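Local coordinates for protein heat-inducible transcription repressor hrcA homolog (Thermotoga maritima, PDB 1STZ) that probably represses class I heat-shock genes, the grpE-dnaK-dnaJ and groELS operons, as a DNA-binding negative regulator of transcription, at residues Arg20-Leu23 with Tyr24-Arg28; Arg218-Glu221 with Ser222-Glu226. All blocks are in the same frame, centred on the assembly; numbering follows the deposited sequence.

Overall arrangement
Contact 1 (Arg-20 to Arg-28) lies wholly within helix 17-33, while contact 2 (Arg-218 to Glu-226) takes in the last two turns of helix 215-224 and the two residues that leave it; they lie on opposite sides of the chain's centre. Their own centres are 56 Å apart and their nearest atoms about 42 Å apart, so neither touches the other. Helix 17-33 belongs to the N-terminal part, whose helices and short two-stranded sheet are consistent with a winged-helix DNA-binding domain. Helix 215-224 packs on the three-stranded sheet 149-177 and also meets a second subunit. The two mark separate parts of an elongated chain.

Contact 1 (Arg20-Leu23 with Tyr24-Arg28); sequences RKVL and YCIVR
Val-22 and Ile-26 meet one turn apart on helix 17-33, the first helix of an N-terminal unit whose make-up is consistent with a winged-helix DNA-binding domain. Their side chains run at a slant to one another, and just the ends meet: CG1 of Val-22 lies 3.8 Å from CD1 of Ile-26. The first torsion of Ile-26 explains the approach. With CG1 opposite the carbonyl carbon and beside its own backbone N (chi1 -74°), the longer branch folds back along the helix, and Ile-26 CD1 comes to 3.3 Å from Val-22 O. Val-22 O already accepts the helical bond from Ile-26 N, at 3.1 Å, so one carbonyl meets both the amide and the hydrocarbon branch of the same residue.

Leu-23 and Val-27 behave differently. They stand alongside each other and point the same way, with Leu-23 CD2 and Val-27 CG2 in contact at 3.8 Å. Beneath them runs the nearly straight bond from Val-27 N to Leu-23 O (170° at the hydrogen).

The two pairs turn to different neighbours: Val-22 and Ile-26 pack on Ile-55 and Met-59 of helix 52-64, while Leu-23 and Val-27 reach Phe-86 and Tyr-87 of helix 81-94. Leu-23 also touches Leu-62, which places it where the three helices come together. With CG trans to its backbone N (chi1 -175°), Tyr-24 sends its ring away from the preceding turn to meet that of Tyr-87, and leaves its CB against the carbonyl oxygens of Arg-20 and Lys-21.

On the flank of the helix Cys-25 N donates to Lys-21 O at 2.9 Å, and Cys-25 SG sits 3.7 Å from that same oxygen.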
loop_
_atom_site.group_PDB
_atom_site.type_symbol
_atom_site.label_atom_id
_atom_site.label_comp_id
_atom_site.label_asym_id
_atom_site.label_seq_id
_atom_site.Cartn_x
_atom_site.Cartn_y
_atom_site.Cartn_z
ATOM N N ARG A 20 -9.033 23.332 -30.706
ATOM C CA ARG A 20 -8.200 22.347 -30.023
ATOM C C ARG A 20 -8.745 22.100 -28.616
ATOM O O ARG A 20 -8.869 20.967 -28.192
ATOM C CB ARG A 20 -6.741 22.819 -29.954
ATOM C CG ARG A 20 -5.905 22.518 -31.203
ATOM C CD ARG A 20 -4.426 22.880 -31.064
ATOM N NE ARG A 20 -3.899 23.467 -32.306
ATOM C CZ ARG A 20 -3.580 22.767 -33.404
ATOM N NH1 ARG A 20 -3.705 21.442 -33.428
ATOM N NH2 ARG A 20 -3.125 23.396 -34.484
ATOM N N LYS A 21 -9.084 23.169 -27.905
ATOM C CA LYS A 21 -9.639 23.056 -26.565
ATOM C C LYS A 21 -11.003 22.386 -26.605
ATOM O O LYS A 21 -11.292 21.555 -25.765
ATOM C CB LYS A 21 -9.726 24.422 -25.897
ATOM C CG LYS A 21 -8.359 25.097 -25.714
ATOM C CD LYS A 21 -8.065 25.462 -24.255
ATOM C CE LYS A 21 -8.682 26.801 -23.841
ATOM N NZ LYS A 21 -7.980 27.424 -22.670
ATOM N N VAL A 22 -11.820 22.706 -27.602
ATOM C CA VAL A 22 -13.131 22.077 -27.739
ATOM C C VAL A 22 -12.994 20.557 -27.959
ATOM O O VAL A 22 -13.748 19.765 -27.394
ATOM C CB VAL A 22 -13.945 22.697 -28.903
ATOM C CG1 VAL A 22 -15.229 21.917 -29.136
ATOM C CG2 VAL A 22 -14.266 24.164 -28.620
ATOM N N LEU A 23 -12.025 20.153 -28.768
ATOM C CA LEU A 23 -11.813 18.740 -29.044
ATOM C C LEU A 23 -11.342 18.046 -27.773
ATOM O O LEU A 23 -11.774 16.948 -27.450
ATOM C CB LEU A 23 -10.767 18.571 -30.143
ATOM C CG LEU A 23 -10.804 17.318 -31.023
ATOM C CD1 LEU A 23 -9.412 16.940 -31.511
ATOM C CD2 LEU A 23 -11.508 16.132 -30.425
ATOM N N TYR A 24 -10.451 18.718 -27.058
ATOM C CA TYR A 24 -9.914 18.207 -25.813
ATOM C C TYR A 24 -11.031 17.976 -24.788
ATOM O O TYR A 24 -11.086 16.924 -24.151
ATOM C CB TYR A 24 -8.885 19.199 -25.280
ATOM C CG TYR A 24 -8.177 18.738 -24.057
ATOM C CD1 TYR A 24 -8.498 19.250 -22.816
ATOM C CD2 TYR A 24 -7.178 17.784 -24.142
ATOM C CE1 TYR A 24 -7.837 18.837 -21.690
ATOM C CE2 TYR A 24 -6.513 17.360 -23.024
ATOM C CZ TYR A 24 -6.851 17.888 -21.804
ATOM O OH TYR A 24 -6.197 17.449 -20.700
ATOM N N CYS A 25 -11.944 18.936 -24.656
ATOM C CA CYS A 25 -13.021 18.811 -23.669
ATOM C C CYS A 25 -13.982 17.677 -24.015
ATOM O O CYS A 25 -14.386 16.934 -23.128
ATOM C CB CYS A 25 -13.784 20.123 -23.498
ATOM S SG CYS A 25 -12.891 21.273 -22.435
ATOM N N ILE A 26 -14.335 17.555 -25.293
ATOM C CA ILE A 26 -15.221 16.499 -25.764
ATOM C C ILE A 26 -14.671 15.124 -25.379
ATOM O O ILE A 26 -15.379 14.317 -24.792
ATOM C CB ILE A 26 -15.415 16.597 -27.309
ATOM C CG1 ILE A 26 -16.338 17.770 -27.653
ATOM C CG2 ILE A 26 -15.979 15.300 -27.897
ATOM C CD1 ILE A 26 -16.185 18.290 -29.063
ATOM N N VAL A 27 -13.406 14.877 -25.706
ATOM C CA VAL A 27 -12.761 13.599 -25.423
ATOM C C VAL A 27 -12.676 13.343 -23.927
ATOM O O VAL A 27 -12.968 12.250 -23.468
ATOM C CB VAL A 27 -11.346 13.518 -26.041
ATOM C CG1 VAL A 27 -10.696 12.197 -25.697
ATOM C CG2 VAL A 27 -11.417 13.653 -27.556
ATOM N N ARG A 28 -12.309 14.361 -23.163
ATOM C CA ARG A 28 -12.221 14.243 -21.717
ATOM C C ARG A 28 -13.592 13.934 -21.124
ATOM O O ARG A 28 -13.730 13.078 -20.254
ATOM C CB ARG A 28 -11.689 15.557 -21.128
ATOM C CG ARG A 28 -11.348 15.494 -19.661
ATOM C CD ARG A 28 -11.280 16.857 -19.002
ATOM N NE ARG A 28 -9.938 17.445 -19.047
ATOM C CZ ARG A 28 -8.911 17.053 -18.290
ATOM N NH1 ARG A 28 -9.048 16.040 -17.435
ATOM N NH2 ARG A 28 -7.729 17.667 -18.391
#

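Contact 2 (Arg218-Glu221 with Ser222-Glu226); sequences RLIE and SLIGE
Leu-219 O is gripped by two donors, Ser-222 OG at 2.7 Å and Leu-223 N at 3.1 Å. The amide arrives in the carbonyl plane, as a regular helical bond; the hydroxyl comes in at a much sharper angle to the C=O and tilted from that plane. Ser-222 can do this because its OG sits between its own backbone N and carbonyl carbon (chi1 66°), which turns the hydroxyl back toward the preceding turn. An otherwise exposed serine thereby ties its side chain to the helix backbone.

Leu-223 also crowds that oxygen from beyond it, its CG 3.4 Å from Leu-219 O. Its side chain passes aslant that of Leu-219, whose CD2 rests 3.9 Å from Leu-223 CG. Beyond the helix Leu-223 packs on Thr-174 and Ile-176 of strand 169-177, on Phe-162, and on Leu-113 of the second subunit. Replacing this leucine by an alanine would keep the amide bond but is likely to open a gap beside Leu-219 CD2 and leave Phe-162 and the neighbouring subunit's leucine less well covered.

Ile-220 and Ile-224 form the other apolar pair, this time meeting at methyl groups, Ile-220 CG2 3.7 Å from Ile-224 CD1. Their backbone bond, Ile-224 N to Ile-220 O, is almost straight at 172°. Both side chains turn inward, onto Phe-162 and the leucines of helix 184-195. On the outer side, Glu-221 extends to a salt bridge with Lys-212.

The next bond, Gly-225 N to Glu-221 O at 2.9 Å, enters well above the carbonyl plane, and Gly-225 is where helical backbone angles stop. The arrangement is the last two turns and C-terminal end of an amphipathic helix, laid against an antiparallel sheet in a segment inserted between neighbouring strands 134-138 and 231-234 of the main sheet.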
loop_
_atom_site.group_PDB
_atom_site.type_symbol
_atom_site.label_atom_id
_atom_site.label_comp_id
_atom_site.label_asym_id
_atom_site.label_seq_id
_atom_site.Cartn_x
_atom_site.Cartn_y
_atom_site.Cartn_z
ATOM N N ARG A 218 14.629 -36.772 -10.777
ATOM C CA ARG A 218 13.438 -36.587 -11.615
ATOM C C ARG A 218 12.534 -35.503 -11.031
ATOM O O ARG A 218 11.896 -34.752 -11.764
ATOM C CB ARG A 218 12.649 -37.899 -11.706
ATOM C CG ARG A 218 12.147 -38.272 -13.101
ATOM C CD ARG A 218 11.658 -39.731 -13.200
ATOM N NE ARG A 218 12.626 -40.646 -12.604
ATOM C CZ ARG A 218 12.346 -41.838 -12.077
ATOM N NH1 ARG A 218 11.105 -42.319 -12.070
ATOM N NH2 ARG A 218 13.328 -42.562 -11.553
ATOM N N LEU A 219 12.466 -35.455 -9.704
ATOM C CA LEU A 219 11.705 -34.426 -9.004
ATOM C C LEU A 219 12.281 -33.065 -9.342
ATOM O O LEU A 219 11.541 -32.153 -9.711
ATOM C CB LEU A 219 11.759 -34.650 -7.484
ATOM C CG LEU A 219 10.577 -34.224 -6.592
ATOM C CD1 LEU A 219 11.044 -33.968 -5.152
ATOM C CD2 LEU A 219 9.820 -33.026 -7.122
ATOM N N ILE A 220 13.602 -32.940 -9.236
ATOM C CA ILE A 220 14.285 -31.673 -9.522
ATOM C C ILE A 220 14.043 -31.213 -10.958
ATOM O O ILE A 220 13.818 -30.027 -11.188
ATOM C CB ILE A 220 15.818 -31.755 -9.189
ATOM C CG1 ILE A 220 16.100 -31.153 -7.812
ATOM C CG2 ILE A 220 16.668 -31.012 -10.228
ATOM C CD1 ILE A 220 15.460 -31.896 -6.671
ATOM N N GLU A 221 14.074 -32.144 -11.910
ATOM C CA GLU A 221 13.847 -31.819 -13.325
ATOM C C GLU A 221 12.440 -31.272 -13.548
ATOM O O GLU A 221 12.254 -30.370 -14.363
ATOM C CB GLU A 221 14.092 -33.035 -14.238
ATOM C CG GLU A 221 13.466 -32.906 -15.630
ATOM C CD GLU A 221 14.116 -33.776 -16.693
ATOM O OE1 GLU A 221 14.455 -34.949 -16.409
ATOM O OE2 GLU A 221 14.264 -33.277 -17.836
ATOM N N SER A 222 11.446 -31.813 -12.845
ATOM C CA SER A 222 10.073 -31.300 -12.968
ATOM C C SER A 222 9.877 -29.941 -12.286
ATOM O O SER A 222 9.040 -29.149 -12.728
ATOM C CB SER A 222 9.053 -32.317 -12.438
ATOM O OG SER A 222 9.188 -32.524 -11.041
ATOM N N LEU A 223 10.646 -29.660 -11.229
ATOM C CA LEU A 223 10.545 -28.372 -10.535
ATOM C C LEU A 223 11.165 -27.244 -11.353
ATOM O O LEU A 223 10.589 -26.171 -11.458
ATOM C CB LEU A 223 11.198 -28.421 -9.148
ATOM C CG LEU A 223 10.519 -29.337 -8.126
ATOM C CD1 LEU A 223 11.341 -29.375 -6.845
ATOM C CD2 LEU A 223 9.077 -28.879 -7.856
ATOM N N ILE A 224 12.337 -27.495 -11.925
ATOM C CA ILE A 224 12.999 -26.537 -12.806
ATOM C C ILE A 224 12.208 -26.399 -14.096
ATOM O O ILE A 224 11.951 -25.286 -14.573
ATOM C CB ILE A 224 14.441 -26.987 -13.120
ATOM C CG1 ILE A 224 15.296 -26.918 -11.857
ATOM C CG2 ILE A 224 15.052 -26.105 -14.219
ATOM C CD1 ILE A 224 16.544 -27.717 -11.922
ATOM N N GLY A 225 11.819 -27.546 -14.649
ATOM C CA GLY A 225 11.044 -27.599 -15.873
ATOM C C GLY A 225 9.547 -27.468 -15.643
ATOM O O GLY A 225 8.763 -27.911 -16.479
ATOM N N GLU A 226 9.147 -26.860 -14.523
ATOM C CA GLU A 226 7.734 -26.622 -14.236
ATOM C C GLU A 226 7.153 -25.813 -15.391
ATOM O O GLU A 226 7.782 -24.864 -15.858
ATOM C CB GLU A 226 7.549 -25.887 -12.889
ATOM C CG GLU A 226 8.060 -24.438 -12.847
ATOM C CD GLU A 226 8.174 -23.847 -11.430
ATOM O OE1 GLU A 226 8.248 -24.627 -10.444
ATOM O OE2 GLU A 226 8.216 -22.590 -11.291
#